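Local coordinates for protein PA0821 (Pseudomonas aeruginosa, PDB 7DRG) that probably acts as an antitoxin of the type VI secretion system, giving immunity against a putative VRR-NUC nuclease effector encoded in the PAAR2 cluster, at residues B[204-209]-B[277-282]; B[230-235]-B[269-274]; B[257-262]-B[343-348]; B[284-289]-B[329-334]; B[290-295]-B[336-341]. All blocks are in the same frame, centred on the assembly; numbering follows the deposited sequence.

Contact 1. Residues B[204-209]-B[277-282]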
# COMPACT_ATOMS: atom_id res chain seq x y z
N ARG B 204 1.61 2.61 4.83
CA ARG B 204 2.80 1.87 5.21
C ARG B 204 3.74 2.64 6.12
O ARG B 204 4.56 2.01 6.81
CB ARG B 204 3.58 1.46 3.96
CG ARG B 204 2.73 0.75 2.92
CD ARG B 204 3.26 1.01 1.52
NE ARG B 204 4.66 0.62 1.39
CZ ARG B 204 5.06 -0.58 0.98
NH1 ARG B 204 4.17 -1.51 0.68
NH2 ARG B 204 6.36 -0.85 0.88
N MSE B 205 3.67 3.96 6.12
CA MSE B 205 4.63 4.80 6.83
C MSE B 205 3.90 5.74 7.79
O MSE B 205 3.54 6.85 7.40
CB MSE B 205 5.48 5.62 5.84
CG MSE B 205 6.22 4.81 4.76
SE MSE B 205 6.70 6.01 3.27
CE MSE B 205 5.15 7.05 3.42
N PRO B 206 3.69 5.31 9.03
CA PRO B 206 2.91 6.14 9.97
C PRO B 206 3.55 7.47 10.30
O PRO B 206 2.84 8.37 10.76
CB PRO B 206 2.81 5.25 11.22
CG PRO B 206 2.95 3.85 10.68
CD PRO B 206 3.98 3.97 9.58
N GLY B 207 4.87 7.62 10.10
CA GLY B 207 5.53 8.89 10.35
C GLY B 207 5.46 9.88 9.21
O GLY B 207 6.02 10.97 9.31
N LEU B 208 4.77 9.53 8.13
CA LEU B 208 4.70 10.39 6.96
C LEU B 208 3.54 11.37 7.09
O LEU B 208 2.41 10.96 7.39
CB LEU B 208 4.51 9.53 5.72
CG LEU B 208 4.40 10.34 4.44
CD1 LEU B 208 5.78 10.45 3.81
CD2 LEU B 208 3.36 9.71 3.52
N ASP B 209 3.80 12.65 6.85
CA ASP B 209 2.72 13.60 6.71
C ASP B 209 2.11 13.51 5.32
O ASP B 209 2.81 13.27 4.34
CB ASP B 209 3.20 15.03 6.96
CG ASP B 209 2.10 16.06 6.78
OD1 ASP B 209 1.05 15.91 7.45
OD2 ASP B 209 2.27 17.00 5.96
N TYR B 277 11.40 10.04 11.69
CA TYR B 277 11.09 8.61 11.59
C TYR B 277 10.06 8.37 10.50
O TYR B 277 8.97 8.96 10.53
CB TYR B 277 10.55 8.06 12.91
CG TYR B 277 11.58 7.80 13.98
CD1 TYR B 277 12.13 8.85 14.71
CD2 TYR B 277 11.98 6.51 14.30
CE1 TYR B 277 13.07 8.61 15.71
CE2 TYR B 277 12.91 6.26 15.29
CZ TYR B 277 13.46 7.32 15.99
OH TYR B 277 14.39 7.10 16.98
N ILE B 278 10.39 7.47 9.57
CA ILE B 278 9.44 7.00 8.57
C ILE B 278 8.46 6.01 9.19
O ILE B 278 7.25 6.08 8.98
CB ILE B 278 10.19 6.36 7.39
CG1 ILE B 278 10.95 7.41 6.59
CG2 ILE B 278 9.23 5.58 6.49
CD1 ILE B 278 11.91 6.82 5.56
N ALA B 279 8.99 5.06 9.96
CA ALA B 279 8.20 3.98 10.54
C ALA B 279 8.93 3.47 11.77
O ALA B 279 9.87 4.10 12.26
CB ALA B 279 7.96 2.87 9.50
N GLY B 280 8.48 2.32 12.28
CA GLY B 280 9.03 1.77 13.51
C GLY B 280 10.00 0.62 13.30
O GLY B 280 11.11 0.82 12.78
N ASP B 281 9.60 -0.58 13.70
CA ASP B 281 10.48 -1.74 13.64
C ASP B 281 9.69 -2.91 13.07
O ASP B 281 8.56 -2.76 12.60
CB ASP B 281 11.08 -2.04 15.02
CG ASP B 281 10.02 -2.20 16.11
OD1 ASP B 281 8.86 -2.55 15.79
OD2 ASP B 281 10.35 -1.97 17.29
N ALA B 282 10.30 -4.10 13.11
CA ALA B 282 9.64 -5.29 12.59
C ALA B 282 8.35 -5.59 13.36
O ALA B 282 7.40 -6.12 12.78
CB ALA B 282 10.59 -6.48 12.65
O HOH W 1 8.61 11.73 9.84
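The type I beta turn from Met205 to Leu208, which follows helix 191-204, presents Gly207 to the backbone of Tyr277 and Ile278 in an irregular loop. The turn is closed by Leu208 N bonding to Met205 O at 3.0 Å. At its third position Gly207 N donates to Ile278 O over 3.0 Å, moderately bent (149° at the hydrogen), and comes from above the carbonyl plane, 42° out of it. Having no side chain, Gly207 can bring its CA to 3.4 Å from Tyr277 O in a CA-H...O contact. A water donates to Gly207 O at 2.8 Å and to Tyr277 O at 2.9 Å, joining two carbonyls that could not bond to each other. Beside this polar seam Met205, a selenomethionine in the crystal, lies alongside Ile278, both side chains pointing the same way. Met205 CG, anti to the carbonyl carbon (chi1 -55°), meets Ile278 CG2 at 3.6 Å, while the selenium end runs on away from the loop. Pro206 CD and Ala279 CB add a looser apolar touch. Around the contact, Leu208 and Ile278 rest on Leu38 of strand 34-46, Met205 and Leu208 pack on Tyr184 of strand 182-186, and Arg204, which bonds to Leu11 O, also reaches Ser197 of the second subunit.

Contact 2. Residues B[230-235]-B[269-274]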
# COMPACT_ATOMS: atom_id res chain seq x y z
N VAL B 230 1.19 15.14 14.99
CA VAL B 230 2.56 15.27 15.46
C VAL B 230 3.48 14.69 14.38
O VAL B 230 3.07 13.92 13.52
CB VAL B 230 2.77 14.56 16.81
CG1 VAL B 230 1.66 14.94 17.79
CG2 VAL B 230 2.81 13.04 16.63
N SER B 231 4.75 15.09 14.43
CA SER B 231 5.76 14.47 13.58
C SER B 231 7.10 14.64 14.30
O SER B 231 7.13 14.80 15.52
CB SER B 231 5.75 15.07 12.17
OG SER B 231 6.48 14.22 11.29
N TRP B 232 8.20 14.60 13.54
CA TRP B 232 9.51 14.78 14.15
C TRP B 232 9.58 16.11 14.90
O TRP B 232 10.06 16.17 16.04
CB TRP B 232 10.61 14.71 13.09
CG TRP B 232 11.99 14.85 13.67
CD1 TRP B 232 12.50 14.18 14.76
CD2 TRP B 232 13.04 15.71 13.21
NE1 TRP B 232 13.79 14.57 15.00
CE2 TRP B 232 14.15 15.51 14.06
CE3 TRP B 232 13.15 16.62 12.16
CZ2 TRP B 232 15.36 16.19 13.89
CZ3 TRP B 232 14.35 17.30 11.99
CH2 TRP B 232 15.43 17.09 12.84
N LEU B 233 9.10 17.18 14.28
CA LEU B 233 8.93 18.46 14.95
C LEU B 233 7.44 18.76 15.01
O LEU B 233 6.72 18.52 14.04
CB LEU B 233 9.68 19.57 14.23
CG LEU B 233 11.13 19.29 13.85
CD1 LEU B 233 11.77 20.52 13.22
CD2 LEU B 233 11.94 18.84 15.07
N THR B 234 6.98 19.25 16.15
CA THR B 234 5.59 19.63 16.36
C THR B 234 5.56 21.01 16.99
O THR B 234 6.22 21.23 18.00
CB THR B 234 4.88 18.62 17.26
OG1 THR B 234 5.08 17.30 16.73
CG2 THR B 234 3.38 18.90 17.30
N LEU B 235 4.81 21.93 16.38
CA LEU B 235 4.74 23.31 16.86
C LEU B 235 3.37 23.58 17.47
O LEU B 235 2.34 23.36 16.82
CB LEU B 235 5.02 24.30 15.72
CG LEU B 235 5.09 25.79 16.13
CD1 LEU B 235 6.01 26.52 15.20
CD2 LEU B 235 3.71 26.44 16.08
N VAL B 269 8.36 24.44 20.03
CA VAL B 269 8.57 23.34 19.09
C VAL B 269 9.08 22.14 19.88
O VAL B 269 10.04 22.26 20.66
CB VAL B 269 9.55 23.71 17.97
CG1 VAL B 269 9.86 22.47 17.10
CG2 VAL B 269 8.98 24.82 17.11
N ILE B 270 8.44 21.00 19.67
CA ILE B 270 8.84 19.74 20.30
C ILE B 270 9.57 18.91 19.25
O ILE B 270 9.07 18.74 18.14
CB ILE B 270 7.62 18.98 20.84
CG1 ILE B 270 6.81 19.88 21.79
CG2 ILE B 270 8.05 17.68 21.53
CD1 ILE B 270 5.51 19.27 22.25
N GLN B 271 10.75 18.40 19.61
CA GLN B 271 11.51 17.50 18.75
C GLN B 271 11.34 16.09 19.30
O GLN B 271 11.72 15.82 20.44
CB GLN B 271 12.98 17.90 18.70
CG GLN B 271 13.86 16.89 17.95
CD GLN B 271 15.33 17.28 17.92
OE1 GLN B 271 15.69 18.44 18.19
NE2 GLN B 271 16.19 16.33 17.58
N ALA B 272 10.77 15.20 18.50
CA ALA B 272 10.48 13.83 18.93
C ALA B 272 11.53 12.90 18.33
O ALA B 272 11.33 12.33 17.26
CB ALA B 272 9.07 13.41 18.51
N GLY B 273 12.63 12.71 19.05
CA GLY B 273 13.64 11.76 18.63
C GLY B 273 14.84 12.41 17.97
O GLY B 273 14.85 13.60 17.62
N ALA B 274 15.88 11.58 17.77
CA ALA B 274 17.18 12.05 17.29
C ALA B 274 17.17 12.39 15.81
O ALA B 274 18.08 13.08 15.34
CB ALA B 274 18.24 10.97 17.55
O HOH W 2 7.56 16.44 17.66
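Strands 233-237 and 267-272 run antiparallel here, with Leu233 and Gln271 as a non-hydrogen-bonded pair, Thr234 and Ile270 as a hydrogen-bonded pair, and Leu235 and Val269 non-hydrogen-bonded again. Thr234 N and O bond to Ile270 O and N at 2.9 and 2.8 Å, and Ala272 N reaches Trp232 O at 2.7 Å, almost straight at 172°. Trp232 and Leu233 form a classic beta bulge, both facing Ala180 of strand 177-180 on the other side. Trp232 holds its CG anti to the backbone N (chi1 -178°), and its indole runs beside Gln271, pointing the same way, with ring and amide planes 69° apart. Trp232 NE1 donates to Gly273 O at 3.0 Å, the acceptor lying near the ring plane. Gln271 NE2, at the end of a chain extended beyond CG, donates to Gly273 O, also at 3.0 Å, from the opposite face of the carbonyl plane. The side chains of Leu233, Gln271, Leu235 and Val269 share one face, where Leu233 CD2 lies 3.9 Å from Gln271 CB and Leu235 CD1 meets Val269 CG2; helix 161-173 covers this face. Near the bulge a water lies within hydrogen-bonding distance of Ser231 O, Ile270 O and Thr234 OG1. Two neighbouring carbonyls thus fare differently: Gly273 O, gripped by two N-H donors, sets indole and amide together, and Tyr262 OH and Asn356 O hold the amide further, whereas the buried Ala272 O, at the indole edge near Trp232 CD1, has no hydrogen-bond partner.

Contact 3. Residues B[257-262]-B[343-348]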
# COMPACT_ATOMS: atom_id res chain seq x y z
N SER B 257 15.61 12.49 27.49
CA SER B 257 16.62 11.73 26.77
C SER B 257 16.32 11.69 25.28
O SER B 257 17.24 11.53 24.46
CB SER B 257 16.71 10.31 27.33
OG SER B 257 15.47 9.62 27.26
N HIS B 258 15.05 11.83 24.90
CA HIS B 258 14.64 11.65 23.52
C HIS B 258 13.79 12.79 22.98
O HIS B 258 13.62 12.87 21.76
CB HIS B 258 13.88 10.34 23.34
CG HIS B 258 14.75 9.12 23.41
ND1 HIS B 258 15.26 8.64 24.60
CD2 HIS B 258 15.18 8.27 22.45
CE1 HIS B 258 15.98 7.56 24.36
NE2 HIS B 258 15.94 7.31 23.07
N PHE B 259 13.26 13.66 23.83
CA PHE B 259 12.44 14.79 23.41
C PHE B 259 13.13 16.08 23.81
O PHE B 259 13.61 16.22 24.94
CB PHE B 259 11.04 14.72 24.01
CG PHE B 259 10.25 13.53 23.55
CD1 PHE B 259 10.39 12.29 24.16
CD2 PHE B 259 9.37 13.64 22.48
CE1 PHE B 259 9.68 11.19 23.73
CE2 PHE B 259 8.65 12.54 22.04
CZ PHE B 259 8.80 11.32 22.66
N ALA B 260 13.19 17.02 22.87
CA ALA B 260 13.74 18.35 23.12
C ALA B 260 12.64 19.38 22.92
O ALA B 260 11.71 19.18 22.14
CB ALA B 260 14.92 18.65 22.19
N PHE B 261 12.77 20.49 23.64
CA PHE B 261 11.79 21.57 23.60
C PHE B 261 12.49 22.87 23.27
O PHE B 261 13.49 23.23 23.90
CB PHE B 261 11.04 21.67 24.93
CG PHE B 261 10.34 20.41 25.31
CD1 PHE B 261 11.03 19.38 25.93
CD2 PHE B 261 9.00 20.23 25.02
CE1 PHE B 261 10.38 18.20 26.25
CE2 PHE B 261 8.35 19.06 25.35
CZ PHE B 261 9.04 18.04 25.97
N TYR B 262 11.98 23.56 22.26
CA TYR B 262 12.52 24.84 21.83
C TYR B 262 11.45 25.89 22.07
O TYR B 262 10.45 25.96 21.34
CB TYR B 262 12.95 24.80 20.36
CG TYR B 262 13.97 23.71 20.08
CD1 TYR B 262 15.31 23.89 20.40
CD2 TYR B 262 13.58 22.51 19.51
CE1 TYR B 262 16.23 22.89 20.16
CE2 TYR B 262 14.49 21.51 19.26
CZ TYR B 262 15.82 21.70 19.58
OH TYR B 262 16.73 20.70 19.33
N ASP B 343 9.70 1.79 27.30
CA ASP B 343 10.83 0.87 27.33
C ASP B 343 11.44 0.73 25.94
O ASP B 343 12.67 0.66 25.81
CB ASP B 343 10.39 -0.50 27.85
CG ASP B 343 10.12 -0.51 29.34
OD1 ASP B 343 10.72 0.29 30.08
OD2 ASP B 343 9.31 -1.36 29.78
N LYS B 344 10.61 0.68 24.90
CA LYS B 344 11.12 0.56 23.54
C LYS B 344 11.94 1.79 23.16
O LYS B 344 12.98 1.67 22.51
CB LYS B 344 9.97 0.34 22.57
CG LYS B 344 10.40 -0.19 21.22
CD LYS B 344 9.44 -1.23 20.66
CE LYS B 344 8.14 -0.62 20.20
NZ LYS B 344 7.63 -1.29 18.97
N LEU B 345 11.47 2.97 23.57
CA LEU B 345 12.22 4.21 23.35
C LEU B 345 13.65 4.09 23.89
O LEU B 345 14.62 4.33 23.17
CB LEU B 345 11.49 5.37 24.01
CG LEU B 345 12.01 6.80 23.83
CD1 LEU B 345 11.61 7.35 22.47
CD2 LEU B 345 11.52 7.71 24.95
N LEU B 346 13.79 3.72 25.16
CA LEU B 346 15.10 3.77 25.79
C LEU B 346 16.03 2.66 25.30
O LEU B 346 17.25 2.86 25.26
CB LEU B 346 14.96 3.68 27.31
CG LEU B 346 14.06 4.74 27.96
CD1 LEU B 346 14.21 4.69 29.47
CD2 LEU B 346 14.38 6.13 27.43
N SER B 347 15.49 1.51 24.92
CA SER B 347 16.35 0.39 24.55
C SER B 347 16.76 0.41 23.09
O SER B 347 17.86 -0.05 22.75
CB SER B 347 15.66 -0.94 24.87
OG SER B 347 14.51 -1.13 24.07
N ALA B 348 15.92 0.94 22.20
CA ALA B 348 16.13 0.79 20.77
C ALA B 348 16.41 2.10 20.04
O ALA B 348 16.87 2.06 18.90
CB ALA B 348 14.92 0.11 20.12
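His258, just before strand 259-264, lies flat against Leu345 of helix 338-348, and this pair makes the tight part of the contact. Leu345 CG sits over the centre of the imidazole, 3.7 Å from the centroid of the His258 ring and only 13° off its normal, a clear CH-pi contact. On the same side of the ring, Leu345 CD1 is 3.7 Å from His258 CD2 and Leu345 CD2 is 3.8 Å from His258 CG. The two side chains run antiparallel, overlapping flank to flank; Leu345 CG is anti to its backbone N (chi1 -175°), which carries it out toward the ring. Deeper in, Leu345 CD2 meets the edge of the Phe259 ring at CE1, 4.1 Å away, and Pro289 and Leu292 of helix 288-297 also pack on Leu345. Toward solvent the packing is thinner. There the exposed Leu346 offers one methyl, CD2, which stands 3.7 Å from His258 CE1, oblique to the ring, and 3.7 Å from Ser257 OG. No hydrogen bond crosses between the two segments, although His258 NE2 comes near Leu345 O. Instead the imidazole is held from both nitrogens: His258 ND1 shares a hydrogen bond of 2.8 Å with Ser257 OG, which lies in the ring plane, and NE2 bonds to Glu349 O just beyond the helix. A carbonyl only accepts, so NE2 probably bears a proton. These two bonds fix the rotation of the ring: its polar edge is occupied by hydrogen bonds while its pi face packs against Leu345.

Contact 4. Residues B[284-289]-B[329-334]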
# COMPACT_ATOMS: atom_id res chain seq x y z
N ASP B 284 6.30 -3.30 15.12
CA ASP B 284 5.27 -2.28 15.01
C ASP B 284 5.77 -1.17 14.10
O ASP B 284 6.88 -0.66 14.30
CB ASP B 284 4.91 -1.72 16.40
CG ASP B 284 3.57 -1.04 16.42
OD1 ASP B 284 3.36 -0.09 15.63
OD2 ASP B 284 2.70 -1.46 17.22
N SER B 285 4.96 -0.80 13.11
CA SER B 285 5.36 0.21 12.13
C SER B 285 5.30 1.64 12.66
O SER B 285 5.73 2.56 11.96
CB SER B 285 4.49 0.11 10.89
OG SER B 285 3.15 0.41 11.23
N ARG B 286 4.76 1.85 13.86
CA ARG B 286 4.62 3.20 14.42
C ARG B 286 5.91 3.61 15.13
O ARG B 286 6.39 2.87 16.01
CB ARG B 286 3.45 3.26 15.38
CG ARG B 286 2.12 2.90 14.73
CD ARG B 286 1.01 2.59 15.76
NE ARG B 286 1.23 1.30 16.43
CZ ARG B 286 0.31 0.69 17.18
NH1 ARG B 286 -0.89 1.25 17.35
NH2 ARG B 286 0.57 -0.47 17.77
N PRO B 287 6.48 4.78 14.82
CA PRO B 287 7.71 5.21 15.51
C PRO B 287 7.45 5.48 16.99
O PRO B 287 6.53 6.22 17.34
CB PRO B 287 8.10 6.50 14.78
CG PRO B 287 7.33 6.47 13.49
CD PRO B 287 6.06 5.73 13.78
N ALA B 288 8.28 4.89 17.85
CA ALA B 288 8.09 5.06 19.29
C ALA B 288 8.06 6.52 19.74
O ALA B 288 7.19 6.86 20.56
CB ALA B 288 9.17 4.28 20.06
N PRO B 289 8.96 7.41 19.30
CA PRO B 289 8.85 8.79 19.79
C PRO B 289 7.56 9.47 19.36
O PRO B 289 6.98 10.24 20.13
CB PRO B 289 10.10 9.48 19.20
CG PRO B 289 11.03 8.36 18.84
CD PRO B 289 10.14 7.23 18.43
N LYS B 329 -5.76 9.13 13.29
CA LYS B 329 -5.64 8.29 14.47
C LYS B 329 -4.53 7.25 14.36
O LYS B 329 -4.43 6.38 15.24
CB LYS B 329 -6.95 7.56 14.76
CG LYS B 329 -8.22 8.39 14.74
CD LYS B 329 -9.43 7.46 14.94
CE LYS B 329 -10.74 8.07 14.46
NZ LYS B 329 -11.21 9.17 15.35
N ARG B 330 -3.69 7.32 13.32
CA ARG B 330 -2.80 6.20 13.00
C ARG B 330 -1.78 5.90 14.09
O ARG B 330 -1.27 4.78 14.15
CB ARG B 330 -2.08 6.47 11.68
CG ARG B 330 -1.12 7.63 11.76
CD ARG B 330 -0.77 8.22 10.39
NE ARG B 330 0.25 9.25 10.60
CZ ARG B 330 -0.00 10.45 11.11
NH1 ARG B 330 -1.24 10.81 11.43
NH2 ARG B 330 1.00 11.30 11.32
N LEU B 331 -1.46 6.86 14.96
CA LEU B 331 -0.46 6.65 15.99
C LEU B 331 -1.05 6.29 17.35
O LEU B 331 -0.30 6.03 18.30
CB LEU B 331 0.41 7.91 16.12
CG LEU B 331 1.21 8.33 14.88
CD1 LEU B 331 1.77 9.75 15.04
CD2 LEU B 331 2.34 7.35 14.64
N ASP B 332 -2.38 6.27 17.48
CA ASP B 332 -3.02 6.05 18.77
C ASP B 332 -2.73 4.65 19.31
O ASP B 332 -2.70 3.67 18.57
CB ASP B 332 -4.54 6.23 18.65
CG ASP B 332 -4.96 7.68 18.52
OD1 ASP B 332 -4.09 8.57 18.64
OD2 ASP B 332 -6.16 7.92 18.31
N VAL B 333 -2.52 4.58 20.63
CA VAL B 333 -2.33 3.32 21.35
C VAL B 333 -3.18 3.37 22.62
O VAL B 333 -3.69 4.42 23.01
CB VAL B 333 -0.85 3.06 21.70
CG1 VAL B 333 0.00 2.96 20.44
CG2 VAL B 333 -0.32 4.14 22.62
N GLU B 334 -3.33 2.21 23.26
CA GLU B 334 -4.04 2.14 24.54
C GLU B 334 -3.16 2.66 25.67
O GLU B 334 -1.94 2.48 25.66
CB GLU B 334 -4.47 0.71 24.85
CG GLU B 334 -5.39 0.08 23.81
CD GLU B 334 -6.64 0.90 23.55
OE1 GLU B 334 -7.15 1.53 24.50
OE2 GLU B 334 -7.10 0.92 22.39
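In Arg286, chi1 of -60° puts CG anti to the carbonyl carbon, and chi3 of -72° turns NE back toward Asp284, while the side chain also meets the backbone of Arg330 and the side chain of Val333. The residue belongs to an Asx turn just ahead of helix 288-297, whose N-cap is Pro287: Asp284 OD1 accepts from Arg286 N at 3.0 Å through its anti lone pair. Asp284 OD1 also takes Arg286 NE, on its syn side at 2.7 Å and close to the guanidinium plane, as part of a salt bridge. Held by the carboxylate along one edge, the guanidinium turns a face to Val333, whose CG1 lies 3.6 Å above the plane, toward the rim, and 3.6 Å from Arg286 NH1. Arg286 CD passes 3.5 Å from Arg330 O, in the type I turn from Lys329 to Asp332. Two polar side chains of that turn have partners elsewhere: Arg330 bonds to Pro206 O, and Asp332 meets Asn294 and Arg301. Val333 also packs on Trp341 and Ile338, joining this loop to helix 338-348. On the more buried side, Pro287 and Leu331 cross at about a right angle, with Pro287 CD 4.1 Å from Leu331 CD2.

Contact 5. Residues B[290-295]-B[336-341]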
# COMPACT_ATOMS: atom_id res chain seq x y z
N TYR B 290 7.06 9.17 18.15
CA TYR B 290 5.81 9.78 17.71
C TYR B 290 4.62 9.22 18.48
O TYR B 290 3.66 9.95 18.76
CB TYR B 290 5.59 9.57 16.22
CG TYR B 290 6.59 10.18 15.25
CD1 TYR B 290 7.84 10.63 15.66
CD2 TYR B 290 6.26 10.29 13.89
CE1 TYR B 290 8.74 11.17 14.74
CE2 TYR B 290 7.15 10.83 12.98
CZ TYR B 290 8.38 11.27 13.41
OH TYR B 290 9.26 11.81 12.49
N VAL B 291 4.64 7.92 18.80
CA VAL B 291 3.55 7.33 19.58
C VAL B 291 3.42 8.03 20.92
O VAL B 291 2.32 8.36 21.38
CB VAL B 291 3.78 5.82 19.76
CG1 VAL B 291 2.89 5.26 20.87
CG2 VAL B 291 3.56 5.10 18.45
N LEU B 292 4.55 8.27 21.59
CA LEU B 292 4.51 8.89 22.90
C LEU B 292 4.04 10.34 22.82
O LEU B 292 3.23 10.79 23.64
CB LEU B 292 5.88 8.79 23.57
CG LEU B 292 6.31 7.38 23.96
CD1 LEU B 292 7.75 7.39 24.44
CD2 LEU B 292 5.38 6.78 25.02
N LEU B 293 4.50 11.09 21.81
CA LEU B 293 4.06 12.47 21.69
C LEU B 293 2.59 12.54 21.27
O LEU B 293 1.84 13.38 21.78
CB LEU B 293 4.93 13.22 20.69
CG LEU B 293 4.56 14.69 20.53
CD1 LEU B 293 4.68 15.45 21.85
CD2 LEU B 293 5.43 15.33 19.49
N ASN B 294 2.17 11.68 20.34
CA ASN B 294 0.77 11.67 19.93
C ASN B 294 -0.14 11.36 21.11
O ASN B 294 -1.23 11.92 21.22
CB ASN B 294 0.57 10.66 18.79
CG ASN B 294 -0.89 10.49 18.40
OD1 ASN B 294 -1.42 11.26 17.59
ND2 ASN B 294 -1.54 9.47 18.95
N HIS B 295 0.30 10.46 21.99
CA HIS B 295 -0.50 10.15 23.18
C HIS B 295 -0.67 11.38 24.07
O HIS B 295 -1.77 11.63 24.58
CB HIS B 295 0.17 9.01 23.95
CG HIS B 295 -0.68 8.44 25.05
ND1 HIS B 295 -1.75 7.61 24.81
CD2 HIS B 295 -0.63 8.60 26.39
CE1 HIS B 295 -2.32 7.28 25.95
NE2 HIS B 295 -1.65 7.86 26.93
N SER B 336 -2.70 1.55 28.55
CA SER B 336 -1.98 0.49 29.24
C SER B 336 -0.68 0.11 28.55
O SER B 336 0.20 -0.49 29.18
CB SER B 336 -2.88 -0.74 29.38
OG SER B 336 -3.35 -1.16 28.12
N GLU B 337 -0.52 0.45 27.27
CA GLU B 337 0.68 0.08 26.52
C GLU B 337 1.77 1.13 26.57
O GLU B 337 2.85 0.91 26.02
CB GLU B 337 0.31 -0.22 25.06
CG GLU B 337 -0.55 -1.47 24.89
CD GLU B 337 0.04 -2.68 25.60
OE1 GLU B 337 1.15 -3.12 25.22
OE2 GLU B 337 -0.60 -3.19 26.54
N ILE B 338 1.51 2.27 27.21
CA ILE B 338 2.50 3.35 27.23
C ILE B 338 3.81 2.93 27.89
O ILE B 338 4.88 3.18 27.31
CB ILE B 338 1.89 4.62 27.85
CG1 ILE B 338 0.84 5.21 26.90
CG2 ILE B 338 2.97 5.65 28.17
CD1 ILE B 338 1.41 5.64 25.56
N PRO B 339 3.81 2.27 29.07
CA PRO B 339 5.11 1.85 29.63
C PRO B 339 5.93 0.99 28.69
O PRO B 339 7.16 1.13 28.64
CB PRO B 339 4.70 1.09 30.90
CG PRO B 339 3.44 1.77 31.32
CD PRO B 339 2.71 2.02 30.01
N ARG B 340 5.29 0.11 27.91
CA ARG B 340 6.03 -0.70 26.95
C ARG B 340 6.66 0.18 25.87
O ARG B 340 7.79 -0.08 25.43
CB ARG B 340 5.13 -1.76 26.32
CG ARG B 340 5.86 -2.62 25.30
CD ARG B 340 5.00 -3.74 24.72
NE ARG B 340 3.87 -3.24 23.93
CZ ARG B 340 3.98 -2.71 22.72
NH1 ARG B 340 5.16 -2.59 22.14
NH2 ARG B 340 2.89 -2.30 22.08
N TRP B 341 5.95 1.23 25.45
CA TRP B 341 6.51 2.16 24.47
C TRP B 341 7.65 2.98 25.07
O TRP B 341 8.63 3.29 24.38
CB TRP B 341 5.42 3.07 23.91
CG TRP B 341 4.55 2.37 22.90
CD1 TRP B 341 3.31 1.83 23.11
CD2 TRP B 341 4.86 2.14 21.52
NE1 TRP B 341 2.83 1.27 21.94
CE2 TRP B 341 3.76 1.46 20.95
CE3 TRP B 341 5.95 2.45 20.71
CZ2 TRP B 341 3.74 1.08 19.61
CZ3 TRP B 341 5.92 2.08 19.38
CH2 TRP B 341 4.82 1.39 18.84
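The Trp341 indole carries Val291 CG1 over the centre of one face, and on the opposite face, nearer the rim, lies Arg340 CZ, 4.2 Å above the plane. A second ring, that of His295, has Ile338 CD1 over one face. Both CH-pi contacts join helix 288-297 to the start of helix 338-348, in helix-helix packing made entirely of side chains. Val291 stands at about a right angle to Trp341: Val291 CG1 is 3.8 Å from the centroid of the five-membered ring, 11° off its normal, while Val291 CG2 lies 3.9 Å from Trp341 CZ3. Val291 CG1 is anti to its backbone N (chi1 164°), and this branch makes the CH-pi contact. Ile338 CD1 lies 3.7 Å from the His295 ring centroid and is nearest to CG, whereas Ile338 CG1 lies 3.6 Å from His295 NE2, across the ring. Leu292 fills the interval between the two ring contacts, its CD2 touching Trp341 CB and Ile338 CG2; Phe259 of strand 259-264 and Leu345, one turn further along helix 338-348, also pack on it. No hydrogen bond crosses between the segments. Within 336-341, Arg340 NE forms a salt bridge with Glu337 OE1 at 3.0 Å, the oxygen lying in the guanidinium plane.

Contacts 1 and 2 are buried and use backbone hydrogen bonds, a single direct one in contact 1 and a strand pairing in contact 2, each with a water among carbonyls. Contacts 3 and 5 share helix 338-348 and have no hydrogen bond across them; aliphatic groups over rings do the work. Both are mainly buried, each with a more open edge: Leu346 in contact 3, His295 and Ile338 in contact 5. Contact 4, partly buried, contains an ion pair within one segment and shares helix 288-297 with contact 5. Gln271 N bonds to Ala260 O between contacts 2 and 3, Tyr290 OH to Tyr277 N between 5 and 1, and Asp281 and Lys344 form a salt bridge between 1 and 3.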